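Local coordinates for protein inositol-3-phosphate synthase (Caenorhabditis elegans, PDB 1VKO) that binds nicotinamide-adenine-dinucleotide through a Rossmann-type domain and assembles as four copies of one chain, as a member of the inositol-phosphate synthase family, at residues Phe68-Lys73 against Thr510-Phe515; Ser119-Ala124 against Ala452-Leu457; Ala288-Gly293 against Pro307-Leu312. All coordinates share one frame; numbering follows the deposited sequence.

Contact 1 (Phe68-Lys73 against Thr510-Phe515)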
loop_
_atom_site.group_PDB
_atom_site.type_symbol
_atom_site.label_atom_id
_atom_site.label_comp_id
_atom_site.label_asym_id
_atom_site.label_seq_id
_atom_site.Cartn_x
_atom_site.Cartn_y
_atom_site.Cartn_z
ATOM N N PHE A 68 45.543 20.020 -2.463
ATOM C CA PHE A 68 45.109 19.326 -1.243
ATOM C C PHE A 68 46.275 18.618 -0.598
ATOM O O PHE A 68 47.158 18.103 -1.289
ATOM C CB PHE A 68 44.008 18.274 -1.514
ATOM C CG PHE A 68 42.789 18.814 -2.213
ATOM C CD1 PHE A 68 41.912 19.658 -1.566
ATOM C CD2 PHE A 68 42.530 18.473 -3.520
ATOM C CE1 PHE A 68 40.788 20.174 -2.230
ATOM C CE2 PHE A 68 41.393 18.971 -4.184
ATOM C CZ PHE A 68 40.531 19.816 -3.542
ATOM N N LYS A 69 46.265 18.561 0.726
ATOM C CA LYS A 69 47.122 17.620 1.418
ATOM C C LYS A 69 46.210 16.756 2.240
ATOM O O LYS A 69 45.309 17.288 2.890
ATOM C CB LYS A 69 48.164 18.314 2.324
ATOM C CG LYS A 69 49.483 18.734 1.658
ATOM C CD LYS A 69 50.459 19.246 2.748
ATOM C CE LYS A 69 51.888 19.560 2.237
ATOM N NZ LYS A 69 51.981 20.839 1.474
ATOM N N THR A 70 46.449 15.441 2.211
ATOM C CA THR A 70 45.670 14.486 2.985
ATOM C C THR A 70 46.541 13.579 3.808
ATOM O O THR A 70 47.228 12.733 3.247
ATOM C CB THR A 70 44.809 13.595 2.057
ATOM O OG1 THR A 70 43.916 14.410 1.293
ATOM C CG2 THR A 70 43.866 12.717 2.892
ATOM N N VAL A 71 46.496 13.700 5.132
ATOM C CA VAL A 71 47.215 12.725 5.947
ATOM C C VAL A 71 46.643 11.336 5.647
ATOM O O VAL A 71 45.425 11.143 5.625
ATOM C CB VAL A 71 47.207 13.065 7.455
ATOM C CG1 VAL A 71 47.982 11.995 8.266
ATOM C CG2 VAL A 71 47.822 14.455 7.700
ATOM N N LEU A 72 47.516 10.381 5.346
ATOM C CA LEU A 72 47.053 9.070 4.888
ATOM C C LEU A 72 46.813 8.057 6.000
ATOM O O LEU A 72 46.079 7.095 5.795
ATOM C CB LEU A 72 48.013 8.470 3.856
ATOM C CG LEU A 72 48.081 9.045 2.439
ATOM C CD1 LEU A 72 49.113 8.280 1.639
ATOM C CD2 LEU A 72 46.752 8.997 1.722
ATOM N N LYS A 73 47.449 8.236 7.156
ATOM C CA LYS A 73 47.181 7.334 8.275
ATOM C C LYS A 73 46.067 7.903 9.133
ATOM O O LYS A 73 46.206 9.012 9.645
ATOM C CB LYS A 73 48.419 7.051 9.124
ATOM C CG LYS A 73 48.294 5.750 9.903
ATOM C CD LYS A 73 48.812 5.865 11.326
ATOM C CE LYS A 73 50.284 5.496 11.432
ATOM N NZ LYS A 73 50.815 5.609 12.837
ATOM N N THR A 510 37.782 11.423 -4.551
ATOM C CA THR A 510 38.572 11.083 -5.730
ATOM C C THR A 510 39.557 12.180 -6.060
ATOM O O THR A 510 40.707 11.870 -6.381
ATOM C CB THR A 510 37.751 10.610 -6.942
ATOM O OG1 THR A 510 36.710 11.531 -7.264
ATOM C CG2 THR A 510 36.998 9.360 -6.581
ATOM N N ALA A 511 39.126 13.439 -5.941
ATOM C CA ALA A 511 40.013 14.626 -6.020
ATOM C C ALA A 511 41.181 14.594 -5.020
ATOM O O ALA A 511 42.339 14.848 -5.398
ATOM C CB ALA A 511 39.210 15.911 -5.845
ATOM N N LEU A 512 40.882 14.285 -3.753
ATOM C CA LEU A 512 41.933 14.018 -2.756
ATOM C C LEU A 512 42.916 12.939 -3.205
ATOM O O LEU A 512 44.132 13.158 -3.135
ATOM C CB LEU A 512 41.359 13.660 -1.380
ATOM C CG LEU A 512 40.408 14.711 -0.796
ATOM C CD1 LEU A 512 39.632 14.154 0.376
ATOM C CD2 LEU A 512 41.122 15.988 -0.413
ATOM N N ALA A 513 42.393 11.802 -3.677
ATOM C CA ALA A 513 43.216 10.622 -4.025
ATOM C C ALA A 513 43.992 10.751 -5.317
ATOM O O ALA A 513 44.966 10.011 -5.513
ATOM C CB ALA A 513 42.379 9.353 -4.066
ATOM N N GLY A 514 43.543 11.653 -6.196
ATOM C CA GLY A 514 44.260 12.004 -7.425
ATOM C C GLY A 514 43.555 11.639 -8.724
ATOM O O GLY A 514 44.043 11.930 -9.816
ATOM N N PHE A 515 42.388 11.015 -8.624
ATOM C CA PHE A 515 41.718 10.520 -9.839
ATOM C C PHE A 515 40.225 10.864 -9.975
ATOM O O PHE A 515 39.390 9.955 -9.997
ATOM C CB PHE A 515 41.972 9.015 -10.032
ATOM C CG PHE A 515 41.815 8.183 -8.776
ATOM C CD1 PHE A 515 40.554 7.830 -8.314
ATOM C CD2 PHE A 515 42.936 7.694 -8.103
ATOM C CE1 PHE A 515 40.391 7.041 -7.193
ATOM C CE2 PHE A 515 42.789 6.902 -6.958
ATOM C CZ PHE A 515 41.507 6.566 -6.513
HETATM O O HOH W 1 45.173 14.905 -0.924
#
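The hydroxyl of T70 and the carbonyl of L512 are linked through one water molecule, which takes the proton of T70 OG1 at 2.6 Å and gives one of its own to L512 O at 3.0 Å. The same carbonyl also has a weak bond with S41 OG, a hydroxyl that is hydrogen-bonded to A511 O as well. Next to the water-mediated link, L512 CD2 touches both T70 OG1, at 3.6 Å, and the ring of F68. That methyl sits over one face of the ring in a CH-pi contact, 4.2 Å from the centroid and 28° off the normal. The approach is displaced toward the root of the ring, since F68 CG, at 3.7 Å, is the ring atom nearest to L512 CD2. With its CG anti to the carbonyl carbon (chi1 -56°), F68 sends the ring out toward the helix, where its CE2 also makes an apolar contact with A511 CB at 4.1 Å. The example illustrates how a helix docks on a beta-sheet: F68 and T70, two residues apart on strand 56-71, present the same face of a five-stranded antiparallel sheet to the C-terminal end of helix 498-513. K69, between them, turns the other way, to a cation-pi contact with Y469. Neighbouring strands complete the seat, with F43 touching both F68 and A511, and V461 touching both T70 and L512. The helix stops just beyond the contact, where G514 adopts a positive phi and T510 O accepts from both G514 N and F515 N, each at 2.9 Å. I523 of a second subunit packs on F68, placing the ring at a subunit boundary.

Contact 2 (Ser119-Ala124 against Ala452-Leu457)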
loop_
_atom_site.group_PDB
_atom_site.type_symbol
_atom_site.label_atom_id
_atom_site.label_comp_id
_atom_site.label_asym_id
_atom_site.label_seq_id
_atom_site.Cartn_x
_atom_site.Cartn_y
_atom_site.Cartn_z
ATOM N N SER A 119 26.144 1.421 5.794
ATOM C CA SER A 119 27.197 2.428 5.993
ATOM C C SER A 119 27.625 2.880 4.594
ATOM O O SER A 119 28.053 2.047 3.816
ATOM C CB SER A 119 28.389 1.778 6.728
ATOM O OG SER A 119 29.380 2.723 7.156
ATOM N N VAL A 120 27.473 4.152 4.229
ATOM C CA VAL A 120 28.060 4.609 2.960
ATOM C C VAL A 120 29.571 4.329 2.927
ATOM O O VAL A 120 30.084 3.765 1.943
ATOM C CB VAL A 120 27.799 6.098 2.648
ATOM C CG1 VAL A 120 28.504 6.531 1.365
ATOM C CG2 VAL A 120 26.316 6.370 2.479
ATOM N N THR A 121 30.286 4.667 3.998
ATOM C CA THR A 121 31.748 4.591 3.952
ATOM C C THR A 121 32.234 3.158 3.864
ATOM O O THR A 121 33.228 2.917 3.226
ATOM C CB THR A 121 32.402 5.316 5.133
ATOM O OG1 THR A 121 31.956 4.765 6.386
ATOM C CG2 THR A 121 31.965 6.788 5.178
ATOM N N GLN A 122 31.513 2.214 4.475
ATOM C CA GLN A 122 31.977 0.847 4.560
ATOM C C GLN A 122 31.511 0.023 3.382
ATOM O O GLN A 122 32.129 -0.987 3.102
ATOM C CB GLN A 122 31.555 0.137 5.861
ATOM C CG GLN A 122 32.098 0.723 7.155
ATOM C CD GLN A 122 33.611 1.031 7.113
ATOM O OE1 GLN A 122 34.017 2.193 7.215
ATOM N NE2 GLN A 122 34.428 -0.005 6.970
ATOM N N THR A 123 30.435 0.444 2.695
ATOM C CA THR A 123 29.834 -0.376 1.623
ATOM C C THR A 123 29.425 0.300 0.301
ATOM O O THR A 123 29.142 -0.408 -0.673
ATOM C CB THR A 123 28.667 -1.320 2.159
ATOM O OG1 THR A 123 27.437 -0.604 2.250
ATOM C CG2 THR A 123 28.901 -1.740 3.587
ATOM N N ALA A 124 29.390 1.629 0.222
ATOM C CA ALA A 124 29.211 2.254 -1.101
ATOM C C ALA A 124 30.397 1.949 -2.018
ATOM O O ALA A 124 31.544 1.813 -1.556
ATOM C CB ALA A 124 28.994 3.768 -0.986
ATOM N N ALA A 452 31.049 9.980 12.248
ATOM C CA ALA A 452 32.317 9.984 12.939
ATOM C C ALA A 452 33.427 9.867 11.883
ATOM O O ALA A 452 34.427 10.602 11.933
ATOM C CB ALA A 452 32.380 8.835 13.956
ATOM N N ILE A 453 33.226 8.982 10.906
ATOM C CA ILE A 453 34.322 8.528 10.061
ATOM C C ILE A 453 34.685 9.620 9.055
ATOM O O ILE A 453 35.856 9.919 8.822
ATOM C CB ILE A 453 33.991 7.144 9.445
ATOM C CG1 ILE A 453 34.191 6.053 10.516
ATOM C CG2 ILE A 453 34.832 6.840 8.196
ATOM C CD1 ILE A 453 33.726 4.679 10.112
ATOM N N LEU A 454 33.683 10.257 8.491
ATOM C CA LEU A 454 33.951 11.350 7.583
ATOM C C LEU A 454 34.536 12.555 8.304
ATOM O O LEU A 454 35.268 13.344 7.690
ATOM C CB LEU A 454 32.667 11.731 6.842
ATOM C CG LEU A 454 32.207 10.612 5.933
ATOM C CD1 LEU A 454 30.778 10.793 5.566
ATOM C CD2 LEU A 454 33.117 10.429 4.682
ATOM N N THR A 455 34.224 12.707 9.599
ATOM C CA THR A 455 34.789 13.803 10.390
ATOM C C THR A 455 36.299 13.649 10.606
ATOM O O THR A 455 37.052 14.590 10.368
ATOM C CB THR A 455 34.073 13.962 11.730
ATOM O OG1 THR A 455 32.715 14.348 11.498
ATOM C CG2 THR A 455 34.653 15.160 12.495
ATOM N N GLU A 456 36.724 12.464 11.049
ATOM C CA GLU A 456 38.143 12.179 11.243
ATOM C C GLU A 456 38.905 12.340 9.936
ATOM O O GLU A 456 40.047 12.804 9.931
ATOM C CB GLU A 456 38.349 10.768 11.786
ATOM C CG GLU A 456 39.735 10.504 12.358
ATOM C CD GLU A 456 40.797 10.318 11.296
ATOM O OE1 GLU A 456 40.517 9.616 10.299
ATOM O OE2 GLU A 456 41.926 10.861 11.455
ATOM N N LEU A 457 38.274 11.947 8.830
ATOM C CA LEU A 457 38.877 12.096 7.523
ATOM C C LEU A 457 39.029 13.574 7.225
ATOM O O LEU A 457 40.111 14.015 6.844
ATOM C CB LEU A 457 38.068 11.394 6.425
ATOM C CG LEU A 457 38.398 11.881 4.997
ATOM C CD1 LEU A 457 39.849 11.525 4.584
ATOM C CD2 LEU A 457 37.405 11.407 3.973
#
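T121 meets two consecutive residues of the long helix 440-458, and its two branches mainly divide between them. Its methyl, CG2, packs chiefly on L454, 3.9 Å from L454 CD2, at the tip of a side chain whose CB sets off to one side of the short helix but whose methyls come back to it. Its hydroxyl goes to the I453 side, with T121 OG1 4.0 Å from I453 CG2. This division follows from chi1 of 58°, which lodges OG1 between the backbone N and the carbonyl carbon and leaves CG2 anti to that carbon. I453 answers with both arms: CG2 stands anti to its own backbone N, while CG1, at chi1 -77°, extends CD1 toward T121 and Q122. Q122, bent at chi2, crosses I453 at about a right angle. The polar end of T121 is satisfied by D450, whose carboxylate also takes bonds from S119 OG and V120 N. S119 O accepts from T123 N and T123 OG1, which reach it from opposite faces of the carbonyl plane. The C-terminal end of the short helix, at T123 and A124, meets a second subunit, with T123 O bonded to N388 of that subunit. At the other end S119 is the N-cap, although its capping bond, Q122 N to S119 OG at 3.5 Å, is weak; the D450 carboxylate of helix 440-458 holds this end, an N-capping arrangement that joins the short helix to the long one.

Contact 3 (Ala288-Gly293 against Pro307-Leu312)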
loop_
_atom_site.group_PDB
_atom_site.type_symbol
_atom_site.label_atom_id
_atom_site.label_comp_id
_atom_site.label_asym_id
_atom_site.label_seq_id
_atom_site.Cartn_x
_atom_site.Cartn_y
_atom_site.Cartn_z
ATOM N N ALA A 288 31.556 22.020 25.740
ATOM C CA ALA A 288 32.601 21.199 26.351
ATOM C C ALA A 288 33.505 20.517 25.312
ATOM O O ALA A 288 34.682 20.247 25.577
ATOM C CB ALA A 288 31.990 20.189 27.244
ATOM N N SER A 289 32.929 20.244 24.138
ATOM C CA SER A 289 33.574 19.499 23.059
ATOM C C SER A 289 34.562 20.421 22.392
ATOM O O SER A 289 35.751 20.093 22.278
ATOM C CB SER A 289 32.544 18.999 22.027
ATOM O OG SER A 289 31.527 18.255 22.665
ATOM N N ILE A 290 34.058 21.579 21.976
ATOM C CA ILE A 290 34.860 22.545 21.262
ATOM C C ILE A 290 36.011 23.000 22.129
ATOM O O ILE A 290 37.155 22.932 21.697
ATOM C CB ILE A 290 34.018 23.752 20.809
ATOM C CG1 ILE A 290 32.995 23.314 19.772
ATOM C CG2 ILE A 290 34.925 24.829 20.251
ATOM C CD1 ILE A 290 31.789 24.259 19.686
ATOM N N LEU A 291 35.715 23.422 23.355
ATOM C CA LEU A 291 36.767 23.893 24.272
ATOM C C LEU A 291 37.875 22.877 24.507
ATOM O O LEU A 291 39.003 23.257 24.755
ATOM C CB LEU A 291 36.183 24.428 25.601
ATOM C CG LEU A 291 35.292 25.648 25.348
ATOM C CD1 LEU A 291 34.512 25.912 26.545
ATOM C CD2 LEU A 291 36.102 26.851 25.011
ATOM N N GLU A 292 37.550 21.594 24.369
ATOM C CA GLU A 292 38.536 20.499 24.457
ATOM C C GLU A 292 39.092 19.993 23.124
ATOM O O GLU A 292 39.740 18.942 23.078
ATOM C CB GLU A 292 37.921 19.324 25.201
ATOM C CG GLU A 292 37.595 19.629 26.648
ATOM C CD GLU A 292 38.837 19.995 27.440
ATOM O OE1 GLU A 292 39.940 19.563 27.021
ATOM O OE2 GLU A 292 38.709 20.711 28.466
ATOM N N GLY A 293 38.829 20.703 22.033
ATOM C CA GLY A 293 39.358 20.278 20.739
ATOM C C GLY A 293 38.727 19.037 20.115
ATOM O O GLY A 293 39.223 18.533 19.097
ATOM N N PRO A 307 24.286 30.376 16.107
ATOM C CA PRO A 307 25.420 31.139 15.540
ATOM C C PRO A 307 26.596 31.307 16.536
ATOM O O PRO A 307 27.754 31.165 16.165
ATOM C CB PRO A 307 24.797 32.489 15.173
ATOM C CG PRO A 307 23.319 32.244 15.075
ATOM C CD PRO A 307 23.013 31.123 16.027
ATOM N N GLY A 308 26.288 31.569 17.795
ATOM C CA GLY A 308 27.315 31.637 18.812
ATOM C C GLY A 308 28.211 30.420 18.891
ATOM O O GLY A 308 29.416 30.548 19.087
ATOM N N LEU A 309 27.614 29.243 18.741
ATOM C CA LEU A 309 28.327 27.968 18.712
ATOM C C LEU A 309 29.212 27.768 17.476
ATOM O O LEU A 309 30.385 27.421 17.571
ATOM C CB LEU A 309 27.337 26.798 18.904
ATOM C CG LEU A 309 27.412 26.452 20.390
ATOM C CD1 LEU A 309 26.289 25.581 20.954
ATOM C CD2 LEU A 309 28.701 25.763 20.530
ATOM N N ILE A 310 28.648 27.982 16.310
ATOM C CA ILE A 310 29.440 27.933 15.102
ATOM C C ILE A 310 30.649 28.854 15.271
ATOM O O ILE A 310 31.809 28.391 15.179
ATOM C CB ILE A 310 28.578 28.294 13.890
ATOM C CG1 ILE A 310 27.574 27.161 13.615
ATOM C CG2 ILE A 310 29.461 28.602 12.688
ATOM C CD1 ILE A 310 26.457 27.518 12.647
ATOM N N GLU A 311 30.400 30.132 15.573
ATOM C CA GLU A 311 31.507 31.061 15.846
ATOM C C GLU A 311 32.549 30.477 16.833
ATOM O O GLU A 311 33.751 30.639 16.653
ATOM C CB GLU A 311 30.972 32.417 16.311
ATOM C CG GLU A 311 32.040 33.474 16.497
ATOM C CD GLU A 311 31.479 34.826 16.897
ATOM O OE1 GLU A 311 30.446 34.875 17.578
ATOM O OE2 GLU A 311 32.090 35.848 16.532
ATOM N N LEU A 312 32.095 29.757 17.845
ATOM C CA LEU A 312 33.022 29.229 18.847
ATOM C C LEU A 312 33.849 28.094 18.258
ATOM O O LEU A 312 35.045 27.962 18.524
ATOM C CB LEU A 312 32.266 28.782 20.114
ATOM C CG LEU A 312 33.091 28.344 21.348
ATOM C CD1 LEU A 312 33.848 29.494 22.062
ATOM C CD2 LEU A 312 32.204 27.610 22.319
#
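Two successive helices of the Rossmann-type domain, 281-291 and 307-316, pack together here through I290, L309 and L312. Each precedes a strand of the five-stranded parallel sheet: the first leads into 295-298, the second into 320-321, which lies next to it. I290 is the projecting residue, and its two branches reach different parts of the partner helix. I290 CD1, at the end of the longer branch, comes to 3.5 Å from L309 CD2, a close meeting of methyls in which the side chains run at a slant to one another. The shorter branch, I290 CG2, lies 3.6 Å from the backbone oxygen L312 O. On the side-chain side of the same residue, L312 CG meets I290 CG2 at 4.1 Å. A chi1 of -66° separates the roles of the two I290 branches, since it turns CG2 anti to the backbone N and CG1 anti to the carbonyl carbon. A313 and H316 also touch I290, and L309 rests in turn on A286 and V287 of the first helix. That helix ends directly after the contact in a Schellman motif, where G293, with positive phi, is the C-prime residue and G293 N bonds I290 O at 2.8 Å. E292 meanwhile forms salt bridges to R228 and R232 of helix 220-238. Set among L309, L312, A313 and H316, I290 fills a four-residue recess in the manner of knobs-into-holes packing between adjacent crossover helices of a beta-alpha-beta fold.

How the contacts relate
From the N terminus, the chain first lays down strand 56-71, whose partner in contact 1 arrives 437 residues later, so that this contact closes a loop over most of the modelled chain. Contact 2 falls within that span, joining residues 328 apart, and contact 3 within contact 2, as a local closure across only 14 residues. The three loops therefore nest without crossing. Contact 1 ties the antiparallel sheet to helix 498-513, contact 2 ties the one-turn helix 120-123 to helix 440-458 near the centre of the chain, and contact 3 unites neighbouring helices of the Rossmann-type domain. The centres of contacts 1 and 2 lie about 15 Å apart, and both reach a second subunit.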